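Local coordinates for acetolactate synthase isozyme 1 large subunit (Escherichia coli, PDB 6LPI), which forms the large subunit of a thiamine diphosphate-dependent enzyme and binds flavin-adenine dinucleotide, thiamine diphosphate and a magnesium ion, at residues T135-Y139 against I157-P163; I106-V112 against V166-K172; H21-G27 against P185-E189; F65-G69 against F421-I427. One frame throughout, in Å; residues are numbered along the deposited sequence.

Contact 1. Residues T135-Y139 against I157-P163; sequences TKHNY and IAQSGRP. With FAD (flavin-adenine dinucleotide), chain I.
Lys136 reaches across from just before strand 137-140 to the end of helix 147-159 and the turn after it, and its length can be read as a series of separate contacts. The CB atom already faces the 157-163 segment. With CG anti to the backbone N (chi1 -176°), the aliphatic part runs past the branch methyl of Ile157: Lys136 CD lies 3.4 Å from Ile157 CG2, with CG a little farther off. A bend at chi3 then brings CE alongside the carbonyl of Arg162 and turns NZ into a ring of three backbone oxygens. Of these, Ile157 O receives the clearer bond, 2.8 Å from Lys136 NZ and in the carbonyl plane; Ser160 O and Arg162 O are weaker partners. One ammonium group thus gathers three carbonyls from the 157-163 segment, and its positive charge would probably be welcome there. The other arm of Ile157 completes the apolar part, where Ile157 CD1 sits 3.8 Å from His137 CD2, at the edge of the imidazole. Arg162, meanwhile, lays one face of its guanidinium over the FAD ribose, with C3B 3.5 Å above the plane, while Ser102, Asp309 and Glu312 hold its nitrogens. The contact belongs to a beta-alpha-beta unit, made by strand 137-140, helix 147-159 and strand 166-171, whose helix-to-strand loop reaches the FAD pocket.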
# COMPACT_ATOMS: atom_id res chain seq x y z
N THR B 135 12.10 1.15 -0.27
CA THR B 135 11.75 1.16 -1.68
C THR B 135 11.70 -0.26 -2.20
O THR B 135 12.33 -1.15 -1.65
CB THR B 135 12.75 1.96 -2.47
OG1 THR B 135 14.06 1.59 -2.02
CG2 THR B 135 12.53 3.41 -2.16
N LYS B 136 10.93 -0.48 -3.27
CA LYS B 136 11.08 -1.74 -3.98
C LYS B 136 12.40 -1.81 -4.74
O LYS B 136 12.94 -2.90 -4.93
CB LYS B 136 9.90 -1.96 -4.95
CG LYS B 136 9.99 -3.30 -5.64
CD LYS B 136 9.15 -3.39 -6.87
CE LYS B 136 8.57 -4.75 -7.01
NZ LYS B 136 7.87 -4.98 -8.29
N HIS B 137 12.92 -0.67 -5.19
CA HIS B 137 14.31 -0.56 -5.64
C HIS B 137 14.66 0.92 -5.77
O HIS B 137 13.77 1.77 -5.79
CB HIS B 137 14.53 -1.29 -6.97
CG HIS B 137 15.96 -1.45 -7.34
ND1 HIS B 137 16.95 -1.69 -6.41
CD2 HIS B 137 16.58 -1.41 -8.55
CE1 HIS B 137 18.12 -1.80 -7.03
NE2 HIS B 137 17.92 -1.64 -8.33
N ASN B 138 15.95 1.24 -5.86
CA ASN B 138 16.33 2.65 -5.94
C ASN B 138 17.59 2.81 -6.78
O ASN B 138 18.25 1.83 -7.11
CB ASN B 138 16.51 3.26 -4.55
CG ASN B 138 17.71 2.70 -3.82
OD1 ASN B 138 18.23 1.64 -4.19
ND2 ASN B 138 18.18 3.41 -2.80
N TYR B 139 17.90 4.05 -7.16
CA TYR B 139 19.03 4.29 -8.05
C TYR B 139 19.76 5.57 -7.69
O TYR B 139 19.15 6.55 -7.25
CB TYR B 139 18.63 4.41 -9.52
CG TYR B 139 18.01 3.19 -10.11
CD1 TYR B 139 16.61 3.07 -10.17
CD2 TYR B 139 18.78 2.15 -10.62
CE1 TYR B 139 16.00 1.95 -10.71
CE2 TYR B 139 18.18 1.03 -11.18
CZ TYR B 139 16.78 0.93 -11.22
OH TYR B 139 16.16 -0.17 -11.75
N ILE B 157 9.98 -1.96 -12.78
CA ILE B 157 10.02 -2.49 -11.42
C ILE B 157 8.84 -1.98 -10.60
O ILE B 157 8.21 -2.74 -9.87
CB ILE B 157 11.35 -2.09 -10.75
CG1 ILE B 157 12.54 -2.72 -11.47
CG2 ILE B 157 11.31 -2.36 -9.28
CD1 ILE B 157 13.86 -2.09 -11.09
N ALA B 158 8.50 -0.71 -10.76
CA ALA B 158 7.41 -0.16 -9.97
C ALA B 158 6.09 -0.85 -10.24
O ALA B 158 5.21 -0.89 -9.36
CB ALA B 158 7.30 1.33 -10.24
N GLN B 159 5.89 -1.39 -11.45
CA GLN B 159 4.57 -1.86 -11.83
C GLN B 159 4.47 -3.36 -11.98
O GLN B 159 3.36 -3.86 -12.22
CB GLN B 159 4.09 -1.18 -13.12
CG GLN B 159 4.72 -1.63 -14.43
CD GLN B 159 4.56 -0.58 -15.53
OE1 GLN B 159 3.76 0.34 -15.40
NE2 GLN B 159 5.30 -0.74 -16.62
N SER B 160 5.57 -4.10 -11.90
CA SER B 160 5.49 -5.54 -12.13
C SER B 160 5.30 -6.26 -10.81
O SER B 160 5.49 -5.69 -9.74
CB SER B 160 6.74 -6.07 -12.84
OG SER B 160 7.10 -5.24 -13.92
N GLY B 161 4.92 -7.52 -10.92
CA GLY B 161 4.75 -8.40 -9.79
C GLY B 161 3.96 -7.75 -8.69
O GLY B 161 2.84 -7.29 -8.91
N ARG B 162 4.54 -7.68 -7.50
CA ARG B 162 3.95 -6.89 -6.44
C ARG B 162 4.48 -5.47 -6.59
O ARG B 162 5.68 -5.25 -6.40
CB ARG B 162 4.31 -7.47 -5.08
CG ARG B 162 3.84 -6.68 -3.91
CD ARG B 162 4.37 -7.34 -2.66
NE ARG B 162 3.82 -6.79 -1.43
CZ ARG B 162 3.83 -7.45 -0.28
NH1 ARG B 162 4.35 -8.66 -0.23
NH2 ARG B 162 3.33 -6.90 0.82
N PRO B 163 3.64 -4.50 -6.94
CA PRO B 163 4.14 -3.15 -7.25
C PRO B 163 4.71 -2.44 -6.03
O PRO B 163 4.51 -2.83 -4.88
CB PRO B 163 2.90 -2.42 -7.79
CG PRO B 163 1.86 -3.47 -7.98
CD PRO B 163 2.18 -4.59 -7.04
PA FAD I . -1.95 -5.73 1.19
O1A FAD I . -2.97 -4.76 0.72
O2A FAD I . -0.58 -5.19 1.49
O5B FAD I . -1.96 -6.78 0.00
C5B FAD I . -0.80 -7.00 -0.82
C4B FAD I . -0.68 -8.49 -1.03
O4B FAD I . -1.30 -8.87 -2.29
C3B FAD I . 0.75 -9.00 -1.12
O3B FAD I . 0.81 -10.29 -0.49
C2B FAD I . 0.99 -9.01 -2.63
O2B FAD I . 2.05 -9.86 -3.06
C1B FAD I . -0.36 -9.54 -3.09
N9A FAD I . -0.67 -9.31 -4.49
C8A FAD I . -0.66 -8.13 -5.17
N7A FAD I . -1.02 -8.23 -6.43
C5A FAD I . -1.28 -9.58 -6.59
C6A FAD I . -1.70 -10.34 -7.70
N6A FAD I . -1.93 -9.83 -8.91
N1A FAD I . -1.85 -11.67 -7.52
C2A FAD I . -1.61 -12.20 -6.31
N3A FAD I . -1.23 -11.58 -5.20
C4A FAD I . -1.07 -10.26 -5.40
N1 FAD I . -6.83 -4.62 8.29
C2 FAD I . -7.75 -5.62 8.45
O2 FAD I . -7.81 -6.55 7.67
N3 FAD I . -8.64 -5.58 9.51
C4 FAD I . -8.70 -4.60 10.48
O4 FAD I . -9.54 -4.67 11.37
C4X FAD I . -7.71 -3.54 10.31
N5 FAD I . -7.70 -2.55 11.18
C5X FAD I . -6.76 -1.54 10.99
C6 FAD I . -6.73 -0.48 11.90
C7 FAD I . -5.82 0.56 11.74
C7M FAD I . -5.80 1.69 12.74
C8 FAD I . -4.91 0.54 10.67
C8M FAD I . -3.90 1.65 10.49
C9 FAD I . -4.94 -0.52 9.77
C9A FAD I . -5.85 -1.56 9.93
N10 FAD I . -5.90 -2.65 9.03
C10 FAD I . -6.82 -3.65 9.18
C1' FAD I . -4.98 -2.73 7.89
C2' FAD I . -3.79 -3.63 8.16
O2' FAD I . -2.78 -2.91 8.86
C3' FAD I . -3.21 -4.11 6.83
O3' FAD I . -2.87 -2.98 6.02
C4' FAD I . -4.13 -5.01 6.02
O4' FAD I . -4.85 -5.85 6.92
C5' FAD I . -3.38 -5.86 5.03
O5' FAD I . -4.30 -6.33 4.02
P FAD I . -3.80 -7.17 2.82
O1P FAD I . -3.50 -8.59 3.30
O2P FAD I . -4.66 -7.01 1.78
O3P FAD I . -2.45 -6.47 2.50

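Contact 2. Residues I106-V112 against V166-K172; sequences ICITGQV and VWIDIPK
Cys107 O accepts a hydrogen bond of 2.8 Å from Ile168 N, while the CA-H of Trp167 leans on the same oxygen. This is the repeating pattern of a parallel beta pair: strands 105-111 and 166-171 lie side by side within the six-stranded parallel sheet of the N-terminal thiamine diphosphate-binding domain, between strands 78-82 and 137-140. The ladder runs on through Cys107 N to Val166 O, Thr109 N to Ile168 O and Ile170 N to Thr109 O. Near its end the bond from Gln111 N to Ile170 O is more bent (137°), and Lys172 N, just past the N-cap Pro171 of the next helix, reaches back to Gln111 O.

The two faces of the pair differ in character. One is branched and aliphatic: Ile106 CG2 meets Ile168 CD1 at 4.0 Å, and one step along Ile108 CG2 meets Ile170 CD1 at 3.9 Å. Helix 147-159 covers this side through Phe155, Ala158, Val150 and Ala154. The other face carries sulfur, indole and polar groups. Here Asp169 OD1 receives a weak bond of 2.9 Å from Gln111 NE2, with the amide and carboxylate planes 70° apart; that nitrogen also has a weak bond to Val125 O. Gln111, bent at chi2, turns its OE1 back to the N-H of Val112. Farther down the same face, Cys107 SG stands over the indole of Trp167, 3.6 Å from the centroid of the five-membered ring and only 10° off its normal.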
# COMPACT_ATOMS: atom_id res chain seq x y z
N ILE B 106 6.91 6.31 -8.85
CA ILE B 106 8.27 6.70 -9.22
C ILE B 106 8.53 8.04 -8.57
O ILE B 106 7.76 9.00 -8.75
CB ILE B 106 8.50 6.76 -10.74
CG1 ILE B 106 8.77 5.37 -11.32
CG2 ILE B 106 9.66 7.67 -11.07
CD1 ILE B 106 7.59 4.55 -11.57
N CYS B 107 9.61 8.10 -7.81
CA CYS B 107 9.99 9.27 -7.05
C CYS B 107 11.34 9.75 -7.57
O CYS B 107 12.33 9.02 -7.50
CB CYS B 107 10.04 8.89 -5.57
SG CYS B 107 11.09 9.87 -4.55
N ILE B 108 11.39 10.98 -8.07
CA ILE B 108 12.59 11.52 -8.70
C ILE B 108 13.11 12.67 -7.86
O ILE B 108 12.38 13.62 -7.55
CB ILE B 108 12.34 11.95 -10.15
CG1 ILE B 108 12.11 10.72 -11.03
CG2 ILE B 108 13.50 12.72 -10.66
CD1 ILE B 108 11.44 11.02 -12.37
N THR B 109 14.38 12.60 -7.51
CA THR B 109 15.01 13.57 -6.65
C THR B 109 16.30 14.06 -7.31
O THR B 109 17.04 13.28 -7.91
CB THR B 109 15.27 12.92 -5.26
OG1 THR B 109 14.07 12.96 -4.48
CG2 THR B 109 16.34 13.63 -4.50
N GLY B 110 16.53 15.38 -7.25
CA GLY B 110 17.81 15.90 -7.67
C GLY B 110 18.86 15.63 -6.63
O GLY B 110 18.57 15.44 -5.45
N GLN B 111 20.12 15.58 -7.06
CA GLN B 111 21.19 15.40 -6.09
C GLN B 111 22.37 16.25 -6.52
O GLN B 111 22.46 16.69 -7.67
CB GLN B 111 21.55 13.91 -5.92
CG GLN B 111 22.78 13.58 -5.05
CD GLN B 111 22.52 13.70 -3.55
OE1 GLN B 111 22.64 14.78 -2.97
NE2 GLN B 111 22.18 12.58 -2.91
N VAL B 112 23.23 16.54 -5.55
CA VAL B 112 24.43 17.36 -5.71
C VAL B 112 25.25 16.80 -6.87
O VAL B 112 25.19 15.59 -7.12
CB VAL B 112 25.23 17.40 -4.40
CG1 VAL B 112 26.15 16.19 -4.29
CG2 VAL B 112 25.98 18.70 -4.22
N VAL B 166 9.82 3.14 -6.58
CA VAL B 166 11.21 3.16 -6.96
C VAL B 166 11.68 4.61 -6.88
O VAL B 166 10.99 5.53 -7.34
CB VAL B 166 11.45 2.59 -8.37
CG1 VAL B 166 12.95 2.47 -8.62
CG2 VAL B 166 10.79 1.25 -8.50
N TRP B 167 12.86 4.79 -6.32
CA TRP B 167 13.42 6.10 -6.08
C TRP B 167 14.61 6.28 -7.02
O TRP B 167 15.54 5.47 -7.01
CB TRP B 167 13.84 6.23 -4.62
CG TRP B 167 14.14 7.61 -4.19
CD1 TRP B 167 14.80 8.57 -4.92
CD2 TRP B 167 13.83 8.21 -2.93
NE1 TRP B 167 14.90 9.72 -4.19
CE2 TRP B 167 14.31 9.53 -2.97
CE3 TRP B 167 13.19 7.75 -1.77
CZ2 TRP B 167 14.17 10.40 -1.90
CZ3 TRP B 167 13.05 8.62 -0.70
CH2 TRP B 167 13.54 9.94 -0.78
N ILE B 168 14.57 7.33 -7.83
CA ILE B 168 15.66 7.63 -8.74
C ILE B 168 16.26 8.96 -8.30
O ILE B 168 15.61 10.01 -8.40
CB ILE B 168 15.20 7.67 -10.21
CG1 ILE B 168 14.30 6.46 -10.51
CG2 ILE B 168 16.39 7.68 -11.17
CD1 ILE B 168 13.42 6.63 -11.72
N ASP B 169 17.52 8.92 -7.86
CA ASP B 169 18.29 10.10 -7.48
C ASP B 169 19.22 10.48 -8.64
O ASP B 169 20.06 9.68 -9.06
CB ASP B 169 19.07 9.81 -6.20
CG ASP B 169 19.40 11.06 -5.42
OD1 ASP B 169 20.40 11.03 -4.67
OD2 ASP B 169 18.65 12.05 -5.50
N ILE B 170 19.09 11.70 -9.14
CA ILE B 170 19.82 12.09 -10.35
C ILE B 170 20.65 13.34 -10.08
O ILE B 170 20.11 14.43 -9.85
CB ILE B 170 18.86 12.34 -11.54
CG1 ILE B 170 17.85 11.22 -11.67
CG2 ILE B 170 19.64 12.41 -12.84
CD1 ILE B 170 16.67 11.58 -12.57
N PRO B 171 21.98 13.20 -10.07
CA PRO B 171 22.84 14.36 -9.85
C PRO B 171 22.62 15.44 -10.90
O PRO B 171 22.41 15.17 -12.08
CB PRO B 171 24.25 13.78 -9.93
CG PRO B 171 24.08 12.38 -9.49
CD PRO B 171 22.74 11.95 -9.98
N LYS B 172 22.64 16.69 -10.42
CA LYS B 172 22.42 17.85 -11.27
C LYS B 172 23.35 17.85 -12.48
O LYS B 172 22.96 18.29 -13.57
CB LYS B 172 22.59 19.11 -10.42
CG LYS B 172 22.45 20.41 -11.14
CD LYS B 172 22.66 21.55 -10.16
CE LYS B 172 22.56 22.89 -10.86
NZ LYS B 172 22.35 24.00 -9.90

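Contact 3. Residues H21-G27 against P185-E189; sequences HFLEQQG and PAMAE
A Schellman motif closes helix 15-25, and the loop after strand 178-180 packs over this helix end, with Met187 reaching the C-prime residue Gly27. In the motif Gly27 has positive phi and its N-H bonds to Glu24 O, while the N-H of the next residue reaches Leu23 O. Met187 holds CG anti to its backbone N (chi1 -178°) and bends at chi3, which carries the terminal methyl over the reversed backbone: Met187 CE lies 3.5 Å from Gln25 O and 3.7 Å from Gly27 N. The side chain of Gln26 folds against the backbone of residues 186-188, filling the angle between the helix end and the loop.

One turn earlier, Pro185 supplies the second foothold. Its pyrrolidine ring meets two helix side chains with different atoms. Pro185 CG approaches the imidazole obliquely, 3.6 Å from His21 ND1, the two side chains roughly perpendicular. Pro185 CB lies 3.8 Å from Phe22 CD2, where the two side chains run antiparallel alongside one another. The carbonyl O of Pro185 rests 3.6 Å from Gln25 CB. Beyond the pair, Phe13 stacks on His21, and Met151 and Ser152 of helix 147-159 touch Phe22. Pro185 and Met187 meet the helix chiefly through carbon, so shape and van der Waals attraction probably hold these two residues more than directed polar bonds do.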
# COMPACT_ATOMS: atom_id res chain seq x y z
N HIS B 21 11.13 13.70 -21.72
CA HIS B 21 10.68 13.01 -22.92
C HIS B 21 10.23 11.59 -22.60
O HIS B 21 9.17 11.15 -23.06
CB HIS B 21 11.81 13.01 -23.94
CG HIS B 21 11.47 12.32 -25.22
ND1 HIS B 21 12.29 11.37 -25.80
CD2 HIS B 21 10.40 12.45 -26.04
CE1 HIS B 21 11.74 10.95 -26.92
NE2 HIS B 21 10.60 11.59 -27.09
N PHE B 22 11.01 10.90 -21.78
CA PHE B 22 10.67 9.55 -21.36
C PHE B 22 9.34 9.55 -20.61
O PHE B 22 8.47 8.71 -20.87
CB PHE B 22 11.80 8.99 -20.50
CG PHE B 22 11.57 7.59 -19.97
CD1 PHE B 22 10.87 7.37 -18.78
CD2 PHE B 22 12.09 6.48 -20.64
CE1 PHE B 22 10.65 6.08 -18.30
CE2 PHE B 22 11.87 5.18 -20.16
CZ PHE B 22 11.16 4.99 -18.99
N LEU B 23 9.17 10.50 -19.69
CA LEU B 23 7.91 10.59 -18.95
C LEU B 23 6.74 10.82 -19.91
O LEU B 23 5.66 10.24 -19.73
CB LEU B 23 7.97 11.69 -17.90
CG LEU B 23 8.94 11.39 -16.75
CD1 LEU B 23 8.83 12.45 -15.66
CD2 LEU B 23 8.70 10.00 -16.18
N GLU B 24 6.93 11.66 -20.93
CA GLU B 24 5.88 11.83 -21.92
C GLU B 24 5.55 10.50 -22.58
O GLU B 24 4.39 10.07 -22.61
CB GLU B 24 6.28 12.83 -23.01
CG GLU B 24 6.35 14.29 -22.61
CD GLU B 24 6.91 15.16 -23.71
OE1 GLU B 24 6.78 16.40 -23.62
OE2 GLU B 24 7.47 14.59 -24.67
N GLN B 25 6.59 9.78 -23.01
CA GLN B 25 6.35 8.53 -23.72
C GLN B 25 5.79 7.43 -22.82
O GLN B 25 5.31 6.42 -23.35
CB GLN B 25 7.63 8.08 -24.42
CG GLN B 25 8.06 9.02 -25.54
CD GLN B 25 6.90 9.38 -26.47
OE1 GLN B 25 6.29 8.50 -27.09
NE2 GLN B 25 6.60 10.67 -26.60
N GLN B 26 5.79 7.59 -21.51
CA GLN B 26 5.05 6.67 -20.66
C GLN B 26 3.62 7.14 -20.43
O GLN B 26 2.90 6.53 -19.62
CB GLN B 26 5.73 6.48 -19.31
CG GLN B 26 7.14 5.96 -19.35
CD GLN B 26 7.24 4.64 -20.07
OE1 GLN B 26 6.59 3.66 -19.70
NE2 GLN B 26 8.10 4.60 -21.09
N GLY B 27 3.17 8.19 -21.13
CA GLY B 27 1.80 8.65 -20.99
C GLY B 27 1.51 9.51 -19.78
O GLY B 27 0.34 9.82 -19.55
N PRO B 185 12.80 6.08 -26.76
CA PRO B 185 12.22 5.42 -25.58
C PRO B 185 10.76 5.02 -25.78
O PRO B 185 9.91 5.85 -26.13
CB PRO B 185 12.36 6.48 -24.48
CG PRO B 185 12.34 7.77 -25.20
CD PRO B 185 13.03 7.52 -26.53
N ALA B 186 10.47 3.74 -25.53
CA ALA B 186 9.13 3.19 -25.63
C ALA B 186 8.41 3.29 -24.29
O ALA B 186 8.92 3.85 -23.32
CB ALA B 186 9.17 1.74 -26.10
N MET B 187 7.21 2.73 -24.23
CA MET B 187 6.45 2.64 -22.99
C MET B 187 6.88 1.35 -22.30
O MET B 187 6.55 0.26 -22.78
CB MET B 187 4.94 2.64 -23.20
CG MET B 187 4.18 2.57 -21.86
SD MET B 187 2.43 3.04 -21.82
CE MET B 187 2.42 4.76 -22.27
N ALA B 188 7.63 1.47 -21.21
CA ALA B 188 7.92 0.30 -20.40
C ALA B 188 6.61 -0.29 -19.91
O ALA B 188 5.73 0.43 -19.43
CB ALA B 188 8.81 0.67 -19.22
N GLU B 189 6.47 -1.61 -20.05
CA GLU B 189 5.30 -2.30 -19.54
C GLU B 189 5.71 -3.40 -18.56
O GLU B 189 6.89 -3.70 -18.39
CB GLU B 189 4.47 -2.88 -20.69

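Contact 4. Residues F65-G69 against F421-I427; sequences FIAQG and FGLPAAI
Phe65 and Phe421 meet as an offset edge-to-face pair, the edge of Phe421 directed at the face of Phe65, with centroids 5.6 Å apart and planes at 82°. Phe65 CD1 and Phe421 CD1 come nearest, 3.6 Å apart. Over the centre of one Phe65 face stands Phe421 CA, 4.2 Å from the ring centroid and only 3° off the normal, a CH-pi contact. Pro424 packs against the base of the Phe65 side chain, Pro424 CG lying 3.6 Å from Phe65 CB. Farther along, Ile66 CD1 touches Ile427 CG2 at 3.7 Å.

Phe65 and Ile66 lie on helix 60-74, in the N-terminal thiamine diphosphate-binding domain, Pro424 and Ile427 on helix 422-432 in the C-terminal one; the local axes cross at -50° and come within 6.5 Å. Such closeness brings backbone against backbone at Gly69, whose CA-H faces Ala425 O at 3.4 Å. CA-H contacts also run from Ala425 to Phe65 O and from Ile66 to Pro424 O.

At the edge of the Phe421 ring lies Gln68 OE1, 3.7 Å from Phe421 CE1. The amide carrying it is held from outside: Arg72 NE donates to OE1, and NE2 bonds to Ala94 O and Asp97 OD2 of helix 86-101.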
# COMPACT_ATOMS: atom_id res chain seq x y z
N PHE B 65 2.06 11.92 -1.46
CA PHE B 65 0.74 11.32 -1.25
C PHE B 65 -0.23 11.68 -2.38
O PHE B 65 -1.13 10.90 -2.68
CB PHE B 65 0.19 11.73 0.11
CG PHE B 65 0.74 10.93 1.25
CD1 PHE B 65 0.69 9.53 1.22
CD2 PHE B 65 1.30 11.55 2.35
CE1 PHE B 65 1.18 8.78 2.26
CE2 PHE B 65 1.81 10.79 3.41
CZ PHE B 65 1.75 9.41 3.36
N ILE B 66 -0.06 12.85 -3.02
CA ILE B 66 -0.86 13.17 -4.20
C ILE B 66 -0.53 12.22 -5.35
O ILE B 66 -1.42 11.70 -6.04
CB ILE B 66 -0.66 14.63 -4.62
CG1 ILE B 66 -1.27 15.59 -3.60
CG2 ILE B 66 -1.28 14.90 -5.98
CD1 ILE B 66 -0.87 17.00 -3.89
N ALA B 67 0.77 12.02 -5.58
CA ALA B 67 1.17 10.96 -6.50
C ALA B 67 0.52 9.64 -6.10
O ALA B 67 0.08 8.86 -6.95
CB ALA B 67 2.70 10.85 -6.54
N GLN B 68 0.44 9.38 -4.80
CA GLN B 68 -0.18 8.15 -4.33
C GLN B 68 -1.66 8.09 -4.69
O GLN B 68 -2.16 7.03 -5.05
CB GLN B 68 0.02 7.99 -2.84
CG GLN B 68 1.21 7.11 -2.52
CD GLN B 68 0.94 6.23 -1.30
OE1 GLN B 68 -0.11 5.56 -1.21
NE2 GLN B 68 1.84 6.27 -0.34
N GLY B 69 -2.40 9.20 -4.53
CA GLY B 69 -3.80 9.18 -4.90
C GLY B 69 -4.01 8.92 -6.38
O GLY B 69 -4.89 8.13 -6.77
N PHE B 421 -2.47 10.99 5.36
CA PHE B 421 -2.60 10.42 4.02
C PHE B 421 -3.82 10.99 3.27
O PHE B 421 -3.74 11.32 2.07
CB PHE B 421 -2.68 8.90 4.16
CG PHE B 421 -3.22 8.20 2.94
CD1 PHE B 421 -2.36 7.73 1.96
CD2 PHE B 421 -4.58 8.02 2.77
CE1 PHE B 421 -2.85 7.09 0.84
CE2 PHE B 421 -5.07 7.37 1.66
CZ PHE B 421 -4.21 6.90 0.69
N GLY B 422 -4.94 11.14 3.98
CA GLY B 422 -6.23 11.45 3.39
C GLY B 422 -6.33 12.66 2.49
O GLY B 422 -6.75 12.54 1.34
N LEU B 423 -5.97 13.84 2.96
CA LEU B 423 -6.24 15.00 2.11
C LEU B 423 -5.38 14.99 0.85
O LEU B 423 -5.94 15.16 -0.25
CB LEU B 423 -6.11 16.29 2.94
CG LEU B 423 -5.88 17.65 2.29
CD1 LEU B 423 -7.02 18.00 1.34
CD2 LEU B 423 -5.75 18.70 3.39
N PRO B 424 -4.05 14.78 0.91
CA PRO B 424 -3.30 14.74 -0.35
C PRO B 424 -3.67 13.57 -1.24
O PRO B 424 -3.67 13.72 -2.48
CB PRO B 424 -1.84 14.69 0.11
CG PRO B 424 -1.88 14.30 1.51
CD PRO B 424 -3.16 14.79 2.07
N ALA B 425 -3.99 12.41 -0.66
CA ALA B 425 -4.49 11.31 -1.48
C ALA B 425 -5.76 11.71 -2.22
O ALA B 425 -5.91 11.42 -3.42
CB ALA B 425 -4.74 10.08 -0.62
N ALA B 426 -6.68 12.38 -1.54
CA ALA B 426 -7.90 12.84 -2.21
C ALA B 426 -7.57 13.84 -3.31
O ALA B 426 -8.19 13.82 -4.38
CB ALA B 426 -8.86 13.45 -1.18
N ILE B 427 -6.59 14.70 -3.07
CA ILE B 427 -6.19 15.66 -4.10
C ILE B 427 -5.73 14.91 -5.35
O ILE B 427 -6.14 15.22 -6.48
CB ILE B 427 -5.11 16.60 -3.54
CG1 ILE B 427 -5.75 17.54 -2.54
CG2 ILE B 427 -4.44 17.38 -4.66
CD1 ILE B 427 -4.78 18.25 -1.65

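Contacts 1 and 2 share one sheet: the ladder of contact 2 continues into strand 137-140 of contact 1, where Tyr139 N lies 2.8 Å from Trp167 O and Tyr139 O 2.9 Å from Asp169 N. Contact 3 meets contact 1 at Gln159, whose NE2 stands 3.1 Å from Ala188 O. Contact 4 lies apart, its nearest atoms about 6 Å from contact 2 and about 10 Å from contact 1. Contact 4 also approaches the cofactors, with the Phe65 side chain about 8 Å from a thiamine diphosphate and that of Phe421 about 10 Å from FAD, whereas contact 1 touches FAD directly. Along the chain, contacts 1 and 2 nest inside contact 3, while contacts 3 and 4 cross.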